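PDB 4RGI: uncharacterized protein from Yersinia pestis, which is of unknown function but carries a KTSC domain, folded as a small alpha-beta sandwich of an antiparallel sheet and two helices. Local coordinates for residues V9-I14 with K55-D60; Y19-M25 with Q37-E43. All coordinates share one frame. Residue numbers count along the deposited sequence, not the author numbering.

Contact 1 of 2, residues V9-I14 with K55-D60; sequences VSSSRI and KGRFFD. With SO4 (sulfate ion), chain B; GOL (glycerol), chain C.
Arg13 lays its side chain over the first turn of helix 55-63, covering Gly56 and reaching the acid one turn on. With chi1 m, chi2 t and chi3 p, its guanidinium meets Asp60 end-on in a two-pronged salt bridge, NH1 to OD2 at 2.7 Å and NH2 to OD1 at 2.9 Å; Lys64 is a second partner of Asp60. Arg13 NH2 also lies at the edge of the Phe59 ring, 3.9 Å from CD2. Residues 9-13 form an irregular loop, extended through Ser11 and then turning at Ser12 and Arg13 before strand 14-20 starts at Ile14. Ser11 (chi1 t) holds that turn: its OG accepts from Arg13 N and Ile14 N, both at 3.1 Å, an ST turn and ST motif together. In register, the CA of Ser11 lies 6.2 Å from that of Lys55, and the CA of Arg13 equally far from that of Gly56. Beside this polar group, Ile14 CD1 rests 4.1 Å from Phe59 CB and 4.1 Å from Lys55 CB, while Val9 CG1 touches Lys55 CE at 4.0 Å. A sulfate, probably from the crystallisation liquor, bridges the segments: O3 takes Ser11 OG at 2.7 Å and Gly56 N at 2.9 Å, O1 takes Ser12 OG at 2.7 Å, and O2 takes Ser12 N at 2.8 Å. A CB on Gly56 would clash with O1. A water links Ser10 O (2.9 Å), Lys55 N (3.0 Å) and sulfate O3 (2.7 Å). Serine hydroxyls and backbone NH groups converging at a helix N-terminus make a characteristic anion-binding site, here of unestablished role.

Contact 2 of 2, residues Y19-M25 with Q37-E43; sequences YDPDNRM and QYLGVPE
Tyr19, near the end of strand 14-20, sends its ring (chi1 t) across to the segment leading into helix 43-51, where its OH donates to Val41 O at 2.6 Å and its CE1 packs 4.2 Å from Val41 CB. Asp20 opens the turn, its OD1 accepting from Asp22 N at 3.2 Å in an Asx turn. Asn23 O receives a hydrogen bond from a water at 2.5 Å, which in turn accepts from Gly40 N at 3.0 Å. Arg24 adopts positive phi (51°), and its O takes Val41 N at 2.9 Å, with a weak bond from Gly40 N at 3.0 Å. Met25, a selenomethionine, places its CA 4.9 Å from that of Leu39 and 3.5 Å from Tyr38 O, a CA-H...O contact; its SE lies 3.8 Å from Leu39 CD2. Gly40 also has positive phi (75°), turning the chain out of strand 34-39. Arg24 and Met25 face Asp20 in a G1 beta bulge, and this bulged hairpin turn is held to the exit of strand 34-39, as in an antiparallel meander.

In the fold
From the N terminus the chain runs through strand 7-8 into the loop of contact 1, then along strand 14-20 to the hairpin turn of contact 2. It returns through strands 25-30 and 34-39, and residues 37-43 close the shorter loop against that turn. Helix 43-51 follows, and helix 55-63 comes back to 9-14, closing the longer loop around the shorter one. The two contacts lie on opposite sides of the chain's centre, their own centres about 18 Å apart. Contact 1 ties helix 55-63 to the loop between strands 7-8 and 14-20; contact 2 ties the next turn to the strand 34-39 exit and helix 43-51 entry. They meet where Phe59 CE1 packs 3.2 Å from Tyr38 OH.

Contact 1 of 2, residues V9-I14 with K55-D60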
loop_
_atom_site.group_PDB
_atom_site.type_symbol
_atom_site.label_atom_id
_atom_site.label_comp_id
_atom_site.label_asym_id
_atom_site.label_seq_id
_atom_site.Cartn_x
_atom_site.Cartn_y
_atom_site.Cartn_z
ATOM N N VAL A 9 3.410 -1.865 9.752
ATOM C CA VAL A 9 4.418 -2.803 9.240
ATOM C C VAL A 9 5.813 -2.302 9.586
ATOM O O VAL A 9 5.989 -1.140 9.952
ATOM C CB VAL A 9 4.319 -2.985 7.701
ATOM C CG1 VAL A 9 2.975 -3.556 7.299
ATOM C CG2 VAL A 9 4.556 -1.669 6.987
ATOM N N SER A 10 6.809 -3.180 9.475
ATOM C CA SER A 10 8.191 -2.768 9.689
ATOM C C SER A 10 8.867 -2.572 8.343
ATOM O O SER A 10 8.949 -3.499 7.536
ATOM C CB SER A 10 8.956 -3.793 10.533
ATOM O OG SER A 10 10.292 -3.366 10.745
ATOM N N SER A 11 9.338 -1.355 8.104
ATOM C CA SER A 11 9.918 -0.989 6.823
ATOM C C SER A 11 10.666 0.317 6.976
ATOM O O SER A 11 10.251 1.178 7.744
ATOM C CB SER A 11 8.831 -0.846 5.741
ATOM O OG SER A 11 9.366 -0.245 4.576
ATOM N N SER A 12 11.743 0.482 6.222
ATOM C CA SER A 12 12.495 1.725 6.276
ATOM C C SER A 12 11.742 2.848 5.558
ATOM O O SER A 12 12.057 4.023 5.727
ATOM C CB SER A 12 13.887 1.540 5.672
ATOM O OG SER A 12 13.839 1.306 4.276
ATOM N N ARG A 13 10.737 2.492 4.767
ATOM C CA ARG A 13 10.049 3.501 3.969
ATOM C C ARG A 13 8.560 3.592 4.243
ATOM O O ARG A 13 7.937 4.625 3.990
ATOM C CB ARG A 13 10.277 3.220 2.492
ATOM C CG ARG A 13 11.738 3.321 2.104
ATOM C CD ARG A 13 11.992 2.610 0.833
ATOM N NE ARG A 13 11.241 3.199 -0.274
ATOM C CZ ARG A 13 11.210 2.667 -1.487
ATOM N NH1 ARG A 13 11.878 1.546 -1.716
ATOM N NH2 ARG A 13 10.507 3.237 -2.464
ATOM N N ILE A 14 7.985 2.510 4.753
ATOM C CA ILE A 14 6.539 2.425 4.906
ATOM C C ILE A 14 6.159 2.181 6.357
ATOM O O ILE A 14 6.754 1.342 7.032
ATOM C CB ILE A 14 5.972 1.312 3.994
ATOM C CG1 ILE A 14 6.211 1.700 2.527
ATOM C CG2 ILE A 14 4.476 1.077 4.274
ATOM C CD1 ILE A 14 6.017 0.572 1.502
ATOM N N LYS A 55 8.983 -4.589 2.134
ATOM C CA LYS A 55 7.813 -3.817 1.677
ATOM C C LYS A 55 8.259 -2.776 0.652
ATOM O O LYS A 55 7.554 -2.494 -0.321
ATOM C CB LYS A 55 7.098 -3.134 2.856
ATOM C CG LYS A 55 6.585 -4.077 3.950
ATOM C CD LYS A 55 5.468 -4.969 3.455
ATOM C CE LYS A 55 4.881 -5.791 4.589
ATOM N NZ LYS A 55 5.744 -6.953 4.944
ATOM N N GLY A 56 9.431 -2.191 0.873
ATOM C CA GLY A 56 9.962 -1.236 -0.081
ATOM C C GLY A 56 10.193 -1.816 -1.467
ATOM O O GLY A 56 9.811 -1.217 -2.473
ATOM N N ARG A 57 10.815 -2.988 -1.527
ATOM C CA ARG A 57 11.100 -3.622 -2.805
ATOM C C ARG A 57 9.824 -3.988 -3.519
ATOM O O ARG A 57 9.710 -3.815 -4.737
ATOM C CB ARG A 57 11.955 -4.878 -2.626
ATOM C CG ARG A 57 12.224 -5.598 -3.951
ATOM C CD ARG A 57 13.064 -6.875 -3.785
ATOM N NE ARG A 57 13.049 -7.688 -5.002
ATOM C CZ ARG A 57 13.942 -7.578 -5.978
ATOM N NH1 ARG A 57 14.935 -6.697 -5.881
ATOM N NH2 ARG A 57 13.844 -8.353 -7.052
ATOM N N PHE A 58 8.864 -4.505 -2.761
ATOM C CA PHE A 58 7.589 -4.893 -3.355
ATOM C C PHE A 58 6.854 -3.654 -3.845
ATOM O O PHE A 58 6.314 -3.648 -4.940
ATOM C CB PHE A 58 6.716 -5.667 -2.371
ATOM C CG PHE A 58 5.457 -6.211 -2.989
ATOM C CD1 PHE A 58 4.323 -5.423 -3.101
ATOM C CD2 PHE A 58 5.419 -7.500 -3.465
ATOM C CE1 PHE A 58 3.175 -5.910 -3.679
ATOM C CE2 PHE A 58 4.269 -7.996 -4.045
ATOM C CZ PHE A 58 3.147 -7.201 -4.151
ATOM N N PHE A 59 6.839 -2.598 -3.041
ATOM C CA PHE A 59 6.218 -1.363 -3.498
ATOM C C PHE A 59 6.859 -0.898 -4.801
ATOM O O PHE A 59 6.174 -0.573 -5.767
ATOM C CB PHE A 59 6.323 -0.265 -2.457
ATOM C CG PHE A 59 5.895 1.070 -2.965
ATOM C CD1 PHE A 59 4.566 1.318 -3.258
ATOM C CD2 PHE A 59 6.815 2.072 -3.174
ATOM C CE1 PHE A 59 4.167 2.551 -3.731
ATOM C CE2 PHE A 59 6.421 3.314 -3.651
ATOM C CZ PHE A 59 5.104 3.557 -3.933
ATOM N N ASP A 60 8.184 -0.880 -4.839
ATOM C CA ASP A 60 8.879 -0.402 -6.037
ATOM C C ASP A 60 8.604 -1.254 -7.269
ATOM O O ASP A 60 8.484 -0.728 -8.380
ATOM C CB ASP A 60 10.395 -0.347 -5.801
ATOM C CG ASP A 60 10.814 0.837 -4.964
ATOM O OD1 ASP A 60 10.054 1.823 -4.921
ATOM O OD2 ASP A 60 11.908 0.792 -4.358
HETATM S S SO4 B . 12.344 -1.826 3.469
HETATM O O1 SO4 B . 12.527 -0.547 2.815
HETATM O O2 SO4 B . 12.770 -1.688 4.857
HETATM O O3 SO4 B . 10.925 -2.161 3.403
HETATM O O4 SO4 B . 13.147 -2.863 2.803
HETATM C C1 GOL C . 4.607 -8.359 8.743
HETATM O O1 GOL C . 4.540 -8.037 7.370
HETATM C C2 GOL C . 4.627 -7.077 9.562
HETATM O O2 GOL C . 4.549 -7.380 10.933
HETATM C C3 GOL C . 5.922 -6.313 9.319
HETATM O O3 GOL C . 5.896 -5.782 8.019
HETATM O O HOH W 1 10.034 -4.226 4.921
#

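Contact 2 of 2, residues Y19-M25 with Q37-E43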
loop_
_atom_site.group_PDB
_atom_site.type_symbol
_atom_site.label_atom_id
_atom_site.label_comp_id
_atom_site.label_asym_id
_atom_site.label_seq_id
_atom_site.Cartn_x
_atom_site.Cartn_y
_atom_site.Cartn_z
ATOM N N TYR A 19 -6.098 -2.143 3.197
ATOM C CA TYR A 19 -6.736 -2.547 1.958
ATOM C C TYR A 19 -8.243 -2.658 2.154
ATOM O O TYR A 19 -8.720 -3.211 3.152
ATOM C CB TYR A 19 -6.160 -3.865 1.456
ATOM C CG TYR A 19 -6.723 -4.308 0.124
ATOM C CD1 TYR A 19 -6.359 -3.670 -1.057
ATOM C CD2 TYR A 19 -7.623 -5.356 0.046
ATOM C CE1 TYR A 19 -6.888 -4.075 -2.290
ATOM C CE2 TYR A 19 -8.143 -5.777 -1.180
ATOM C CZ TYR A 19 -7.788 -5.123 -2.339
ATOM O OH TYR A 19 -8.316 -5.549 -3.550
ATOM N N ASP A 20 -8.974 -2.088 1.201
ATOM C CA ASP A 20 -10.437 -2.114 1.186
ATOM C C ASP A 20 -10.873 -3.030 0.054
ATOM O O ASP A 20 -10.826 -2.640 -1.108
ATOM C CB ASP A 20 -10.967 -0.685 1.005
ATOM C CG ASP A 20 -12.481 -0.595 1.005
ATOM O OD1 ASP A 20 -13.175 -1.632 1.064
ATOM O OD2 ASP A 20 -12.967 0.547 0.929
ATOM N N PRO A 21 -11.267 -4.268 0.382
ATOM C CA PRO A 21 -11.577 -5.241 -0.669
ATOM C C PRO A 21 -12.783 -4.834 -1.507
ATOM O O PRO A 21 -12.869 -5.226 -2.665
ATOM C CB PRO A 21 -11.858 -6.522 0.118
ATOM C CG PRO A 21 -12.307 -6.042 1.443
ATOM C CD PRO A 21 -11.522 -4.807 1.728
ATOM N N ASP A 22 -13.685 -4.044 -0.936
ATOM C CA ASP A 22 -14.883 -3.629 -1.652
ATOM C C ASP A 22 -14.571 -2.649 -2.781
ATOM O O ASP A 22 -15.051 -2.820 -3.900
ATOM C CB ASP A 22 -15.889 -3.011 -0.683
ATOM C CG ASP A 22 -16.373 -4.002 0.362
ATOM O OD1 ASP A 22 -16.378 -5.222 0.072
ATOM O OD2 ASP A 22 -16.745 -3.562 1.472
ATOM N N ASN A 23 -13.765 -1.635 -2.489
ATOM C CA ASN A 23 -13.419 -0.624 -3.479
ATOM C C ASN A 23 -12.124 -0.954 -4.212
ATOM O O ASN A 23 -11.681 -0.191 -5.068
ATOM C CB ASN A 23 -13.295 0.748 -2.813
ATOM C CG ASN A 23 -14.468 1.068 -1.908
ATOM O OD1 ASN A 23 -15.561 0.537 -2.088
ATOM N ND2 ASN A 23 -14.246 1.937 -0.926
ATOM N N ARG A 24 -11.525 -2.092 -3.869
ATOM C CA ARG A 24 -10.224 -2.501 -4.405
ATOM C C ARG A 24 -9.191 -1.392 -4.255
ATOM O O ARG A 24 -8.451 -1.071 -5.188
ATOM C CB ARG A 24 -10.337 -2.905 -5.870
ATOM C CG ARG A 24 -11.547 -3.767 -6.203
ATOM C CD ARG A 24 -11.573 -5.112 -5.515
ATOM N NE ARG A 24 -12.449 -6.054 -6.223
ATOM C CZ ARG A 24 -13.782 -6.000 -6.233
ATOM N NH1 ARG A 24 -14.425 -5.048 -5.572
ATOM N NH2 ARG A 24 -14.481 -6.902 -6.913
HETATM N N MSE A 25 -9.132 -0.837 -3.053
HETATM C CA MSE A 25 -8.275 0.306 -2.780
HETATM C C MSE A 25 -7.197 -0.029 -1.768
HETATM O O MSE A 25 -7.485 -0.652 -0.747
HETATM C CB MSE A 25 -9.129 1.465 -2.290
HETATM C CG MSE A 25 -8.389 2.767 -2.065
HETATM SE SE MSE A 25 -9.716 4.164 -1.882
HETATM C CE MSE A 25 -10.335 3.755 -0.073
ATOM N N GLN A 37 -3.478 6.691 -1.573
ATOM C CA GLN A 37 -4.370 5.617 -1.957
ATOM C C GLN A 37 -4.082 5.192 -3.382
ATOM O O GLN A 37 -3.887 6.044 -4.244
ATOM C CB GLN A 37 -5.833 6.054 -1.829
ATOM C CG GLN A 37 -6.222 6.347 -0.402
ATOM C CD GLN A 37 -7.630 6.870 -0.299
ATOM O OE1 GLN A 37 -8.153 7.432 -1.255
ATOM N NE2 GLN A 37 -8.255 6.681 0.855
ATOM N N TYR A 38 -4.081 3.880 -3.614
ATOM C CA TYR A 38 -3.860 3.294 -4.931
ATOM C C TYR A 38 -5.144 2.608 -5.343
ATOM O O TYR A 38 -5.702 1.824 -4.581
ATOM C CB TYR A 38 -2.696 2.300 -4.915
ATOM C CG TYR A 38 -1.367 3.000 -4.766
ATOM C CD1 TYR A 38 -0.603 3.303 -5.884
ATOM C CD2 TYR A 38 -0.910 3.415 -3.520
ATOM C CE1 TYR A 38 0.613 3.977 -5.766
ATOM C CE2 TYR A 38 0.304 4.093 -3.390
ATOM C CZ TYR A 38 1.053 4.369 -4.517
ATOM O OH TYR A 38 2.257 5.034 -4.402
ATOM N N LEU A 39 -5.619 2.907 -6.542
ATOM C CA LEU A 39 -6.959 2.497 -6.928
ATOM C C LEU A 39 -6.904 1.321 -7.860
ATOM O O LEU A 39 -6.020 1.234 -8.694
ATOM C CB LEU A 39 -7.704 3.651 -7.594
ATOM C CG LEU A 39 -7.764 4.932 -6.783
ATOM C CD1 LEU A 39 -8.584 5.945 -7.537
ATOM C CD2 LEU A 39 -8.400 4.634 -5.467
ATOM N N GLY A 40 -7.844 0.403 -7.706
ATOM C CA GLY A 40 -7.958 -0.707 -8.624
ATOM C C GLY A 40 -6.895 -1.755 -8.398
ATOM O O GLY A 40 -6.392 -2.334 -9.339
ATOM N N VAL A 41 -6.574 -1.995 -7.133
ATOM C CA VAL A 41 -5.571 -2.974 -6.737
ATOM C C VAL A 41 -6.246 -4.280 -6.351
ATOM O O VAL A 41 -7.111 -4.286 -5.475
ATOM C CB VAL A 41 -4.732 -2.432 -5.546
ATOM C CG1 VAL A 41 -3.712 -3.442 -5.086
ATOM C CG2 VAL A 41 -4.051 -1.142 -5.954
ATOM N N PRO A 42 -5.856 -5.390 -6.999
ATOM C CA PRO A 42 -6.464 -6.685 -6.711
ATOM C C PRO A 42 -6.061 -7.223 -5.348
ATOM O O PRO A 42 -4.978 -6.933 -4.854
ATOM C CB PRO A 42 -5.928 -7.584 -7.827
ATOM C CG PRO A 42 -4.666 -6.966 -8.234
ATOM C CD PRO A 42 -4.857 -5.484 -8.073
ATOM N N GLU A 43 -6.938 -8.010 -4.743
ATOM C CA GLU A 43 -6.680 -8.502 -3.399
ATOM C C GLU A 43 -5.403 -9.340 -3.332
ATOM O O GLU A 43 -4.674 -9.272 -2.349
ATOM C CB GLU A 43 -7.881 -9.307 -2.894
ATOM C CG GLU A 43 -7.726 -9.814 -1.469
ATOM C CD GLU A 43 -8.979 -10.493 -0.945
ATOM O OE1 GLU A 43 -10.019 -10.440 -1.634
ATOM O OE2 GLU A 43 -8.922 -11.080 0.158
HETATM O O HOH W 2 -10.121 1.535 -6.080
#